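Side-chain contacts in glyoxalase 3 (Candida albicans, PDB 4LRU), which converts methylglyoxal to D-lactate in a single glutathione-independent step, detoxifying the methylglyoxal that the cell itself produces: residues A[17-22]-A[56-61]; A[110-115]-A[183-188]; A[31-36]-A[69-74]; A[102-107]-A[226-231]. All coordinates share one frame; numbering follows the deposited sequence. Where two conformers were deposited one is given.

Contact 1: A[17-22]-A[56-61]; sequences TFYSDG and GWDDHS
The imidazole of His60 lies over one face of the Tyr19 ring in a face-to-face stack, the two centroids 3.8 Å apart and the planes tilted by 23°. His60 ND1 sits over the centre of the phenol and CE1 comes within 3.3 Å of Tyr19 CG. Phe18, the preceding residue, takes the opposite face. Each stacked ring is also held at its rim by a carboxylate. Tyr19 OH donates to Asp58 OD2 at 2.6 Å, onto the syn lone pair, and that oxygen is bonded to Thr25 OG1 as well. His60 NE2 donates to Asp21 OD2 at 2.8 Å, with an N-H...O angle of 155°, nearly within the imidazole plane. The two bonds limit sliding and rotation of the stack. With CG anti to the backbone N (chi1 -178°), Asp58 carries its carboxylate to the phenol OH, and its OD1 accepts from His60 N at 2.8 Å, closing an Asx turn. Asp21 lies within the type I turn from Tyr19 to Gly22. The pairing thus joins the loops after strands 6-10 and 45-50, the side chain of Tyr19 about 7 Å from that of His140, beside the inferred active site of this DJ-1-superfamily enzyme.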
loop_
_atom_site.group_PDB
_atom_site.type_symbol
_atom_site.label_atom_id
_atom_site.label_comp_id
_atom_site.label_asym_id
_atom_site.label_seq_id
_atom_site.Cartn_x
_atom_site.Cartn_y
_atom_site.Cartn_z
ATOM N N THR A 17 -9.816 15.863 -6.366
ATOM C CA THR A 17 -10.492 16.508 -5.240
ATOM C C THR A 17 -11.429 15.533 -4.534
ATOM O O THR A 17 -12.247 14.869 -5.169
ATOM C CB THR A 17 -11.275 17.764 -5.680
ATOM O OG1 THR A 17 -12.264 17.414 -6.659
ATOM C CG2 THR A 17 -10.329 18.798 -6.265
ATOM N N PHE A 18 -11.300 15.460 -3.212
ATOM C CA PHE A 18 -11.846 14.352 -2.431
ATOM C C PHE A 18 -12.356 14.829 -1.069
ATOM O O PHE A 18 -13.480 14.513 -0.664
ATOM C CB PHE A 18 -10.763 13.285 -2.239
ATOM C CG PHE A 18 -11.176 12.141 -1.364
ATOM C CD1 PHE A 18 -12.071 11.188 -1.818
ATOM C CD2 PHE A 18 -10.638 11.995 -0.095
ATOM C CE1 PHE A 18 -12.426 10.112 -1.018
ATOM C CE2 PHE A 18 -10.983 10.930 0.701
ATOM C CZ PHE A 18 -11.887 9.987 0.246
ATOM N N TYR A 19 -11.529 15.592 -0.366
ATOM C CA TYR A 19 -11.866 16.034 0.993
ATOM C C TYR A 19 -12.877 17.187 0.983
ATOM O O TYR A 19 -12.972 17.939 0.009
ATOM C CB TYR A 19 -10.595 16.488 1.712
ATOM C CG TYR A 19 -9.584 15.379 1.885
ATOM C CD1 TYR A 19 -9.797 14.360 2.808
ATOM C CD2 TYR A 19 -8.442 15.317 1.093
ATOM C CE1 TYR A 19 -8.883 13.345 2.976
ATOM C CE2 TYR A 19 -7.527 14.295 1.247
ATOM C CZ TYR A 19 -7.748 13.311 2.183
ATOM O OH TYR A 19 -6.840 12.283 2.350
ATOM N N SER A 20 -13.590 17.349 2.097
ATOM C CA SER A 20 -14.518 18.467 2.270
ATOM C C SER A 20 -13.874 19.837 2.090
ATOM O O SER A 20 -14.544 20.795 1.702
ATOM C CB SER A 20 -15.166 18.394 3.658
ATOM O OG SER A 20 -15.910 17.194 3.789
ATOM N N ASP A 21 -12.583 19.948 2.388
ATOM C CA ASP A 21 -11.876 21.229 2.260
ATOM C C ASP A 21 -11.444 21.498 0.814
ATOM O O ASP A 21 -10.782 22.499 0.523
ATOM C CB ASP A 21 -10.656 21.259 3.189
ATOM C CG ASP A 21 -9.594 20.262 2.781
ATOM O OD1 ASP A 21 -9.789 19.583 1.751
ATOM O OD2 ASP A 21 -8.564 20.156 3.484
ATOM N N GLY A 22 -11.793 20.581 -0.088
ATOM C CA GLY A 22 -11.537 20.767 -1.510
ATOM C C GLY A 22 -10.185 20.242 -1.958
ATOM O O GLY A 22 -9.848 20.328 -3.135
ATOM N N GLY A 56 -0.627 11.247 -8.361
ATOM C CA GLY A 56 -0.389 12.524 -7.698
ATOM C C GLY A 56 -0.405 12.349 -6.195
ATOM O O GLY A 56 -0.845 11.317 -5.691
ATOM N N TRP A 57 0.147 13.327 -5.484
ATOM C CA TRP A 57 0.234 13.227 -4.034
ATOM C C TRP A 57 -1.096 13.572 -3.392
ATOM O O TRP A 57 -1.808 14.463 -3.852
ATOM C CB TRP A 57 1.311 14.167 -3.480
ATOM C CG TRP A 57 2.679 13.941 -4.016
ATOM C CD1 TRP A 57 3.439 14.834 -4.697
ATOM C CD2 TRP A 57 3.464 12.749 -3.903
ATOM N NE1 TRP A 57 4.651 14.274 -5.032
ATOM C CE2 TRP A 57 4.687 12.991 -4.562
ATOM C CE3 TRP A 57 3.242 11.491 -3.337
ATOM C CZ2 TRP A 57 5.697 12.030 -4.640
ATOM C CZ3 TRP A 57 4.247 10.540 -3.416
ATOM C CH2 TRP A 57 5.461 10.819 -4.060
ATOM N N ASP A 58 -1.397 12.901 -2.290
ATOM C CA ASP A 58 -2.487 13.327 -1.419
ATOM C C ASP A 58 -2.090 14.654 -0.762
ATOM O O ASP A 58 -1.038 14.743 -0.143
ATOM C CB ASP A 58 -2.787 12.253 -0.375
ATOM C CG ASP A 58 -3.953 12.622 0.524
ATOM O OD1 ASP A 58 -3.852 13.652 1.214
ATOM O OD2 ASP A 58 -4.949 11.847 0.575
ATOM N N ASP A 59 -2.887 15.703 -0.944
ATOM C CA ASP A 59 -2.509 17.054 -0.490
ATOM C C ASP A 59 -2.327 17.101 1.038
ATOM O O ASP A 59 -1.532 17.889 1.562
ATOM C CB ASP A 59 -3.575 18.096 -0.886
ATOM C CG ASP A 59 -3.602 18.410 -2.384
ATOM O OD1 ASP A 59 -2.579 18.228 -3.078
ATOM O OD2 ASP A 59 -4.663 18.878 -2.865
ATOM N N HIS A 60 -3.074 16.274 1.755
ATOM C CA HIS A 60 -2.963 16.249 3.211
ATOM C C HIS A 60 -1.639 15.625 3.683
ATOM O O HIS A 60 -1.202 15.876 4.814
ATOM C CB HIS A 60 -4.174 15.548 3.829
ATOM C CG HIS A 60 -5.420 16.379 3.792
ATOM N ND1 HIS A 60 -6.642 15.916 4.235
ATOM C CD2 HIS A 60 -5.646 17.607 3.282
ATOM C CE1 HIS A 60 -7.553 16.853 4.054
ATOM N NE2 HIS A 60 -6.976 17.891 3.479
ATOM N N SER A 61 -0.968 14.896 2.796
ATOM C CA SER A 61 0.250 14.154 3.163
ATOM C C SER A 61 1.545 14.944 2.951
ATOM O O SER A 61 2.616 14.505 3.379
ATOM C CB SER A 61 0.320 12.837 2.409
ATOM O OG SER A 61 0.710 13.025 1.062
#

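Contact 2: A[110-115]-A[183-188]; sequences GTLFDY and GNLLTI
This is a largely apolar helix-to-loop contact, with Leu112 and Phe113 meeting Leu185, beside the inferred active site of the DJ-1-type alpha/beta fold. The short helix 111-114 follows strand 102-105, and residues 183-188 link helix 177-182 to helix 188-195. No direct hydrogen bond crosses the interface, which buries 219 Å² in all. Leu185 CD1 does most of the touching. With CG beside the backbone N (chi1 -53°), this methyl reaches over the face of the Phe113 ring, 3.9 Å from the centroid and 29° off the normal, a CH-pi contact. It comes nearest the ring at Phe113 CZ, 3.5 Å away, and also meets Leu112 CB at 4.1 Å. Phe113 stacks on Tyr14 too. Leu112 packs directly on His140, an inferred active-site residue, and Leu185 and Met180 of helix 177-182 pack against Leu112. The linker is short and defined at both ends: a Schellman motif with positive phi at Asn184 (56°) closes one helix, and Thr187 is the N-cap of the next. Leu112 CD2 approaches Leu186 O to 3.3 Å. One water bridges the backbones, donating to Leu112 O at 2.8 Å and accepting from Leu186 N at 3.2 Å.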
loop_
_atom_site.group_PDB
_atom_site.type_symbol
_atom_site.label_atom_id
_atom_site.label_comp_id
_atom_site.label_asym_id
_atom_site.label_seq_id
_atom_site.Cartn_x
_atom_site.Cartn_y
_atom_site.Cartn_z
ATOM N N GLY A 110 -6.815 7.480 -2.317
ATOM C CA GLY A 110 -6.943 7.219 -3.754
ATOM C C GLY A 110 -7.071 5.728 -4.043
ATOM O O GLY A 110 -7.781 5.317 -4.978
ATOM N N THR A 111 -6.396 4.895 -3.259
ATOM C CA THR A 111 -6.424 3.449 -3.496
ATOM C C THR A 111 -7.840 2.848 -3.476
ATOM O O THR A 111 -8.077 1.806 -4.089
ATOM C CB THR A 111 -5.603 2.656 -2.453
ATOM O OG1 THR A 111 -6.117 2.918 -1.141
ATOM C CG2 THR A 111 -4.148 3.011 -2.513
ATOM N N LEU A 112 -8.760 3.477 -2.743
ATOM C CA LEU A 112 -10.135 3.018 -2.668
ATOM C C LEU A 112 -10.777 3.008 -4.041
ATOM O O LEU A 112 -11.712 2.240 -4.286
ATOM C CB LEU A 112 -10.951 3.913 -1.736
ATOM C CG LEU A 112 -10.513 3.850 -0.269
ATOM C CD1 LEU A 112 -11.137 4.984 0.517
ATOM C CD2 LEU A 112 -10.863 2.507 0.363
ATOM N N PHE A 113 -10.286 3.883 -4.916
ATOM C CA PHE A 113 -10.892 4.066 -6.232
ATOM C C PHE A 113 -10.339 3.089 -7.264
ATOM O O PHE A 113 -11.097 2.555 -8.087
ATOM C CB PHE A 113 -10.721 5.508 -6.721
ATOM C CG PHE A 113 -11.513 6.513 -5.923
ATOM C CD1 PHE A 113 -10.990 7.063 -4.760
ATOM C CD2 PHE A 113 -12.773 6.907 -6.332
ATOM C CE1 PHE A 113 -11.712 7.979 -4.027
ATOM C CE2 PHE A 113 -13.507 7.841 -5.607
ATOM C CZ PHE A 113 -12.967 8.383 -4.456
ATOM N N ASP A 114 -9.027 2.867 -7.253
ATOM C CA ASP A 114 -8.407 2.057 -8.289
ATOM C C ASP A 114 -7.941 0.669 -7.889
ATOM O O ASP A 114 -8.040 -0.264 -8.689
ATOM C CB ASP A 114 -7.327 2.825 -9.041
ATOM C CG ASP A 114 -6.116 3.155 -8.184
ATOM O OD1 ASP A 114 -6.239 3.249 -6.938
ATOM O OD2 ASP A 114 -5.049 3.353 -8.786
ATOM N N TYR A 115 -7.464 0.493 -6.662
ATOM C CA TYR A 115 -6.869 -0.795 -6.299
ATOM C C TYR A 115 -7.830 -1.994 -6.483
ATOM O O TYR A 115 -7.402 -3.034 -6.932
ATOM C CB TYR A 115 -6.304 -0.799 -4.875
ATOM C CG TYR A 115 -4.871 -0.279 -4.732
ATOM C CD1 TYR A 115 -4.227 0.431 -5.751
ATOM C CD2 TYR A 115 -4.187 -0.469 -3.538
ATOM C CE1 TYR A 115 -2.932 0.904 -5.580
ATOM C CE2 TYR A 115 -2.905 -0.004 -3.359
ATOM C CZ TYR A 115 -2.278 0.705 -4.364
ATOM O OH TYR A 115 -0.978 1.192 -4.198
ATOM N N GLY A 183 -19.935 6.571 -2.312
ATOM C CA GLY A 183 -19.169 6.074 -3.454
ATOM C C GLY A 183 -19.009 4.567 -3.479
ATOM O O GLY A 183 -18.294 4.032 -4.325
ATOM N N ASN A 184 -19.633 3.880 -2.525
ATOM C CA ASN A 184 -19.459 2.439 -2.380
ATOM C C ASN A 184 -17.994 2.114 -2.232
ATOM O O ASN A 184 -17.508 1.127 -2.775
ATOM C CB ASN A 184 -20.023 1.703 -3.598
ATOM C CG ASN A 184 -21.529 1.689 -3.614
ATOM O OD1 ASN A 184 -22.161 2.265 -4.504
ATOM N ND2 ASN A 184 -22.118 1.038 -2.618
ATOM N N LEU A 185 -17.273 2.985 -1.532
ATOM C CA LEU A 185 -15.881 2.731 -1.213
ATOM C C LEU A 185 -15.787 2.005 0.125
ATOM O O LEU A 185 -16.239 2.513 1.139
ATOM C CB LEU A 185 -15.114 4.047 -1.124
ATOM C CG LEU A 185 -15.223 4.984 -2.330
ATOM C CD1 LEU A 185 -14.355 6.206 -2.097
ATOM C CD2 LEU A 185 -14.803 4.284 -3.613
ATOM N N LEU A 186 -15.206 0.818 0.126
ATOM C CA LEU A 186 -15.262 -0.036 1.306
ATOM C C LEU A 186 -14.104 0.281 2.232
ATOM O O LEU A 186 -12.966 0.402 1.787
ATOM C CB LEU A 186 -15.199 -1.508 0.915
ATOM C CG LEU A 186 -16.367 -2.061 0.096
ATOM C CD1 LEU A 186 -16.186 -3.562 -0.060
ATOM C CD2 LEU A 186 -17.703 -1.738 0.734
ATOM N N THR A 187 -14.402 0.390 3.523
ATOM C CA THR A 187 -13.351 0.448 4.524
ATOM C C THR A 187 -12.616 -0.878 4.549
ATOM O O THR A 187 -13.102 -1.878 4.038
ATOM C CB THR A 187 -13.902 0.697 5.939
ATOM O OG1 THR A 187 -14.697 -0.424 6.348
ATOM C CG2 THR A 187 -14.723 1.955 5.976
ATOM N N ILE A 188 -11.450 -0.904 5.171
ATOM C CA ILE A 188 -10.679 -2.123 5.143
ATOM C C ILE A 188 -11.382 -3.234 5.926
ATOM O O ILE A 188 -11.320 -4.403 5.530
ATOM C CB ILE A 188 -9.223 -1.911 5.581
ATOM C CG1 ILE A 188 -8.498 -0.937 4.621
ATOM C CG2 ILE A 188 -8.498 -3.240 5.624
ATOM C CD1 ILE A 188 -8.747 -1.210 3.137
HETATM O O HOH W 1 -13.186 0.820 -2.366
#

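Contact 3: A[31-36]-A[69-74]; sequences EALHPF and GEDKEI. With ACT (acetate ion), chain C.
His34 and Asp71 join two nearly perpendicular helices by a hydrogen bond whose acceptor is approached off its plane. His34 NE2 donates to Asp71 OD2 at 2.7 Å, with an N-H...O angle of 165°; the oxygen lies close to the imidazole plane, yet the nitrogen stands 38° out of the carboxylate plane. The bond is straight at the donor, tilted at the acceptor. With CG beside the backbone N (chi1 -71°), the His34 ring turns its NE2 edge to Asp71. Next to this bond, Leu33 straddles Asp71, its CD2 3.7 Å from the carboxylate OD1 and its CD1 3.5 Å from the main-chain O. The same CD1 meets Ile74 CG2 at 4.1 Å, and Phe82 of helix 81-87 touches both Leu33 and Ile74, adding to the apolar patch. Lys72 points away from helix 29-42, its NZ bonded to the acetate O at 2.7 Å; the acetate probably comes from the crystallisation liquor. The axes of the two short segments pass 11.1 Å apart at closest, and the helices meet through side chains. The arrangement is an outer-layer crossing: helix 69-76 packs on helix 29-42, which itself flanks the central sheet of the alpha/beta fold.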
loop_
_atom_site.group_PDB
_atom_site.type_symbol
_atom_site.label_atom_id
_atom_site.label_comp_id
_atom_site.label_asym_id
_atom_site.label_seq_id
_atom_site.Cartn_x
_atom_site.Cartn_y
_atom_site.Cartn_z
ATOM N N GLU A 31 3.884 6.782 2.972
ATOM C CA GLU A 31 3.527 5.386 2.738
ATOM C C GLU A 31 4.231 4.769 1.551
ATOM O O GLU A 31 4.314 3.553 1.456
ATOM C CB GLU A 31 2.008 5.235 2.569
ATOM C CG GLU A 31 1.294 5.570 3.855
ATOM C CD GLU A 31 -0.209 5.450 3.774
ATOM O OE1 GLU A 31 -0.729 4.875 2.790
ATOM O OE2 GLU A 31 -0.852 5.915 4.736
ATOM N N ALA A 32 4.725 5.618 0.654
ATOM C CA ALA A 32 5.666 5.232 -0.379
ATOM C C ALA A 32 7.108 5.427 0.063
ATOM O O ALA A 32 7.950 4.551 -0.168
ATOM C CB ALA A 32 5.407 6.021 -1.644
ATOM N N LEU A 33 7.399 6.577 0.666
ATOM C CA LEU A 33 8.778 6.940 1.011
ATOM C C LEU A 33 9.372 6.025 2.092
ATOM O O LEU A 33 10.478 5.506 1.919
ATOM C CB LEU A 33 8.858 8.412 1.418
ATOM C CG LEU A 33 10.239 9.073 1.527
ATOM C CD1 LEU A 33 10.150 10.583 1.325
ATOM C CD2 LEU A 33 10.888 8.760 2.864
ATOM N N HIS A 34 8.660 5.826 3.193
ATOM C CA HIS A 34 9.191 5.004 4.271
ATOM C C HIS A 34 9.497 3.576 3.820
ATOM O O HIS A 34 10.619 3.091 4.033
ATOM C CB HIS A 34 8.267 5.011 5.494
ATOM C CG HIS A 34 8.265 6.309 6.235
ATOM N ND1 HIS A 34 7.415 6.556 7.289
ATOM C CD2 HIS A 34 9.014 7.427 6.087
ATOM C CE1 HIS A 34 7.636 7.769 7.758
ATOM N NE2 HIS A 34 8.613 8.314 7.056
ATOM N N PRO A 35 8.533 2.905 3.160
ATOM C CA PRO A 35 8.849 1.545 2.742
ATOM C C PRO A 35 9.949 1.513 1.693
ATOM O O PRO A 35 10.802 0.624 1.714
ATOM C CB PRO A 35 7.511 1.013 2.206
ATOM C CG PRO A 35 6.476 1.849 2.891
ATOM C CD PRO A 35 7.099 3.204 3.010
ATOM N N PHE A 36 9.962 2.488 0.780
ATOM C CA PHE A 36 11.056 2.587 -0.179
ATOM C C PHE A 36 12.392 2.591 0.564
ATOM O O PHE A 36 13.322 1.856 0.223
ATOM C CB PHE A 36 10.927 3.851 -1.049
ATOM C CG PHE A 36 12.067 4.034 -2.019
ATOM C CD1 PHE A 36 12.070 3.391 -3.248
ATOM C CD2 PHE A 36 13.173 4.802 -1.675
ATOM C CE1 PHE A 36 13.121 3.553 -4.128
ATOM C CE2 PHE A 36 14.237 4.954 -2.547
ATOM C CZ PHE A 36 14.212 4.323 -3.774
ATOM N N GLY A 69 11.777 16.747 8.418
ATOM C CA GLY A 69 13.033 16.095 8.781
ATOM C C GLY A 69 13.735 15.517 7.566
ATOM O O GLY A 69 13.721 16.109 6.489
ATOM N N GLU A 70 14.342 14.350 7.742
ATOM C CA GLU A 70 15.106 13.715 6.675
ATOM C C GLU A 70 14.193 13.224 5.546
ATOM O O GLU A 70 14.613 13.158 4.394
ATOM C CB GLU A 70 15.940 12.560 7.238
ATOM C CG GLU A 70 16.999 13.013 8.235
ATOM C CD GLU A 70 17.912 11.892 8.693
ATOM O OE1 GLU A 70 17.488 10.714 8.662
ATOM O OE2 GLU A 70 19.057 12.200 9.091
ATOM N N ASP A 71 12.949 12.895 5.876
ATOM C CA ASP A 71 11.952 12.512 4.856
ATOM C C ASP A 71 11.797 13.647 3.842
ATOM O O ASP A 71 11.804 13.422 2.636
ATOM C CB ASP A 71 10.579 12.242 5.465
ATOM C CG ASP A 71 10.537 10.990 6.326
ATOM O OD1 ASP A 71 11.464 10.138 6.296
ATOM O OD2 ASP A 71 9.540 10.867 7.042
ATOM N N LYS A 72 11.646 14.863 4.347
ATOM C CA LYS A 72 11.409 16.022 3.489
ATOM C C LYS A 72 12.640 16.329 2.652
ATOM O O LYS A 72 12.534 16.693 1.480
ATOM C CB LYS A 72 11.023 17.233 4.323
ATOM C CG LYS A 72 10.906 18.517 3.522
ATOM C CD LYS A 72 10.384 19.650 4.394
ATOM C CE LYS A 72 10.621 21.015 3.772
ATOM N NZ LYS A 72 10.142 21.111 2.364
ATOM N N GLU A 73 13.808 16.175 3.261
ATOM C CA GLU A 73 15.067 16.357 2.551
ATOM C C GLU A 73 15.130 15.421 1.344
ATOM O O GLU A 73 15.455 15.837 0.224
ATOM C CB GLU A 73 16.255 16.111 3.494
ATOM C CG GLU A 73 16.428 17.182 4.566
ATOM C CD GLU A 73 17.530 16.868 5.571
ATOM O OE1 GLU A 73 17.996 15.706 5.629
ATOM O OE2 GLU A 73 17.916 17.789 6.323
ATOM N N ILE A 74 14.791 14.160 1.578
ATOM C CA ILE A 74 14.773 13.157 0.528
ATOM C C ILE A 74 13.730 13.539 -0.523
ATOM O O ILE A 74 13.979 13.491 -1.726
ATOM C CB ILE A 74 14.458 11.766 1.111
ATOM C CG1 ILE A 74 15.674 11.227 1.868
ATOM C CG2 ILE A 74 14.052 10.794 0.012
ATOM C CD1 ILE A 74 15.352 10.113 2.842
HETATM C C ACT C . 7.546 20.073 0.764
HETATM O O ACT C . 7.743 19.943 1.993
HETATM O OXT ACT C . 8.478 20.302 -0.047
HETATM C CH3 ACT C . 6.140 19.967 0.260
#

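Contact 4: A[102-107]-A[226-231]; sequences IFFGSA and VKTAED
Phe104 and Thr228 form the close-packed part of a small, buried contact between strand 102-105 and helix 225-236. The benzyl group stands out from the strand with CG anti to the backbone N (chi1 -171°) and delivers its CE2 corner to the helix. That atom lies 3.7 Å from Thr228 CG2 and 3.9 Å from Ala229 N; the amide nitrogen meets the ring at its edge, near the ring plane, whereas the threonine methyl arrives obliquely. Ala229 CB, at 4.3 Å from Phe104 CE2, adds a looser apolar touch. Thr228 presents its methyl to the aromatic ring because its CG2 is anti to the backbone N, while OG1 reaches back to hydrogen-bond Ser224 O, just before the helix. The polar end of this buried residue is thereby satisfied away from the phenyl ring. No hydrogen bond links the two segments, and their contact covers only 102 Å² in total.

The far side of the helix is looser and polar. Glu230 is exposed, and Lys227 NZ forms a salt bridge with Asp231 OD2 at 2.9 Å, one turn further on, using the syn lone pair of that oxygen. Thr210 OG1 bonds to both Lys227 and Asp231, tying that side of the helix to edge strand 210-213. Phe104 also touches Leu9 of strand 6-10, Ser136 and Val138 of strand 134-138, and Pro35 of helix 29-42. Ala229 meets Pro35 and Val38, so helices 225-236 and 29-42 pack together over one face of the central, largely parallel sheet.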
loop_
_atom_site.group_PDB
_atom_site.type_symbol
_atom_site.label_atom_id
_atom_site.label_comp_id
_atom_site.label_asym_id
_atom_site.label_seq_id
_atom_site.Cartn_x
_atom_site.Cartn_y
_atom_site.Cartn_z
ATOM N N ILE A 102 8.350 -9.329 -3.762
ATOM C CA ILE A 102 7.525 -8.699 -2.734
ATOM C C ILE A 102 6.585 -7.723 -3.444
ATOM O O ILE A 102 6.990 -7.049 -4.410
ATOM C CB ILE A 102 8.424 -7.911 -1.747
ATOM C CG1 ILE A 102 9.281 -8.889 -0.946
ATOM C CG2 ILE A 102 7.609 -7.008 -0.834
ATOM C CD1 ILE A 102 10.401 -8.247 -0.168
ATOM N N PHE A 103 5.336 -7.671 -2.986
ATOM C CA PHE A 103 4.400 -6.654 -3.410
ATOM C C PHE A 103 4.073 -5.827 -2.185
ATOM O O PHE A 103 3.691 -6.371 -1.152
ATOM C CB PHE A 103 3.125 -7.286 -3.969
ATOM C CG PHE A 103 2.110 -6.282 -4.456
ATOM C CD1 PHE A 103 1.257 -5.652 -3.570
ATOM C CD2 PHE A 103 2.014 -5.974 -5.813
ATOM C CE1 PHE A 103 0.306 -4.759 -4.020
ATOM C CE2 PHE A 103 1.076 -5.063 -6.268
ATOM C CZ PHE A 103 0.226 -4.453 -5.377
ATOM N N PHE A 104 4.241 -4.515 -2.289
ATOM C CA PHE A 104 3.874 -3.606 -1.190
ATOM C C PHE A 104 2.938 -2.506 -1.684
ATOM O O PHE A 104 3.321 -1.687 -2.519
ATOM C CB PHE A 104 5.129 -2.992 -0.572
ATOM C CG PHE A 104 4.868 -2.222 0.684
ATOM C CD1 PHE A 104 4.236 -0.988 0.642
ATOM C CD2 PHE A 104 5.238 -2.742 1.939
ATOM C CE1 PHE A 104 3.980 -0.281 1.804
ATOM C CE2 PHE A 104 4.974 -2.029 3.088
ATOM C CZ PHE A 104 4.357 -0.797 3.025
ATOM N N GLY A 105 1.711 -2.506 -1.183
ATOM C CA GLY A 105 0.735 -1.478 -1.528
ATOM C C GLY A 105 0.817 -0.257 -0.638
ATOM O O GLY A 105 0.348 -0.280 0.502
ATOM N N SER A 106 1.449 0.805 -1.128
ATOM C CA SER A 106 1.319 2.105 -0.485
ATOM C C SER A 106 -0.101 2.577 -0.679
ATOM O O SER A 106 -0.820 2.033 -1.508
ATOM C CB SER A 106 2.298 3.139 -1.048
ATOM O OG SER A 106 1.938 3.615 -2.352
ATOM N N ALA A 107 -0.506 3.599 0.049
ATOM C CA ALA A 107 -1.879 4.032 -0.097
ATOM C C ALA A 107 -2.052 5.538 -0.015
ATOM O O ALA A 107 -1.392 6.281 -0.749
ATOM C CB ALA A 107 -2.780 3.274 0.862
ATOM N N VAL A 226 6.734 2.175 8.274
ATOM C CA VAL A 226 8.048 1.617 8.533
ATOM C C VAL A 226 7.904 0.184 9.046
ATOM O O VAL A 226 8.535 -0.742 8.527
ATOM C CB VAL A 226 8.876 2.465 9.522
ATOM C CG1 VAL A 226 10.113 1.705 9.955
ATOM C CG2 VAL A 226 9.288 3.782 8.896
ATOM N N LYS A 227 7.066 -0.007 10.059
ATOM C CA LYS A 227 6.952 -1.312 10.693
ATOM C C LYS A 227 6.407 -2.324 9.693
ATOM O O LYS A 227 6.800 -3.481 9.719
ATOM C CB LYS A 227 6.047 -1.235 11.928
ATOM C CG LYS A 227 6.126 -2.471 12.821
ATOM C CD LYS A 227 5.228 -2.336 14.042
ATOM C CE LYS A 227 5.470 -3.464 15.050
ATOM N NZ LYS A 227 5.027 -4.791 14.529
ATOM N N THR A 228 5.499 -1.897 8.812
ATOM C CA THR A 228 4.939 -2.815 7.817
ATOM C C THR A 228 6.063 -3.335 6.923
ATOM O O THR A 228 6.181 -4.541 6.705
ATOM C CB THR A 228 3.839 -2.172 6.954
ATOM O OG1 THR A 228 2.831 -1.587 7.791
ATOM C CG2 THR A 228 3.183 -3.214 6.072
ATOM N N ALA A 229 6.914 -2.435 6.442
ATOM C CA ALA A 229 8.067 -2.829 5.638
ATOM C C ALA A 229 9.038 -3.727 6.396
ATOM O O ALA A 229 9.519 -4.727 5.857
ATOM C CB ALA A 229 8.786 -1.608 5.104
ATOM N N GLU A 230 9.328 -3.383 7.648
ATOM C CA GLU A 230 10.223 -4.197 8.453
ATOM C C GLU A 230 9.620 -5.578 8.648
ATOM O O GLU A 230 10.335 -6.579 8.609
ATOM C CB GLU A 230 10.493 -3.540 9.815
ATOM C CG GLU A 230 11.265 -2.233 9.731
ATOM C CD GLU A 230 11.464 -1.596 11.105
ATOM O OE1 GLU A 230 10.638 -1.874 12.005
ATOM O OE2 GLU A 230 12.437 -0.819 11.284
ATOM N N ASP A 231 8.311 -5.645 8.863
ATOM C CA ASP A 231 7.662 -6.937 9.123
ATOM C C ASP A 231 7.491 -7.755 7.822
ATOM O O ASP A 231 7.409 -8.986 7.860
ATOM C CB ASP A 231 6.323 -6.708 9.816
ATOM C CG ASP A 231 6.482 -6.309 11.293
ATOM O OD1 ASP A 231 7.575 -6.521 11.868
ATOM O OD2 ASP A 231 5.506 -5.802 11.876
#

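Contact 4 is the core contact, mainly apolar, its touching residues all buried, whereas contacts 1, 2 and 3 are only partly buried. Contacts 1 and 3 share a chemistry, a histidine bonded to a carboxylate, but contact 1 adds a ring stack between loops and contact 3 joins two helices. Contact 2 uses leucines, a phenylalanine and a bridging water instead. Contacts 3 and 4 meet on one side of the sheet, where Pro35 CG lies 3.4 Å from Phe104 CZ. Strand 102-105 of contact 4 is followed by helix 111-114 of contact 2, and Tyr115 OH lies 2.8 Å from Ser106 O. Contacts 1 and 2, both near His140, touch where Phe18 CE1 lies 3.8 Å from Phe113 CE1.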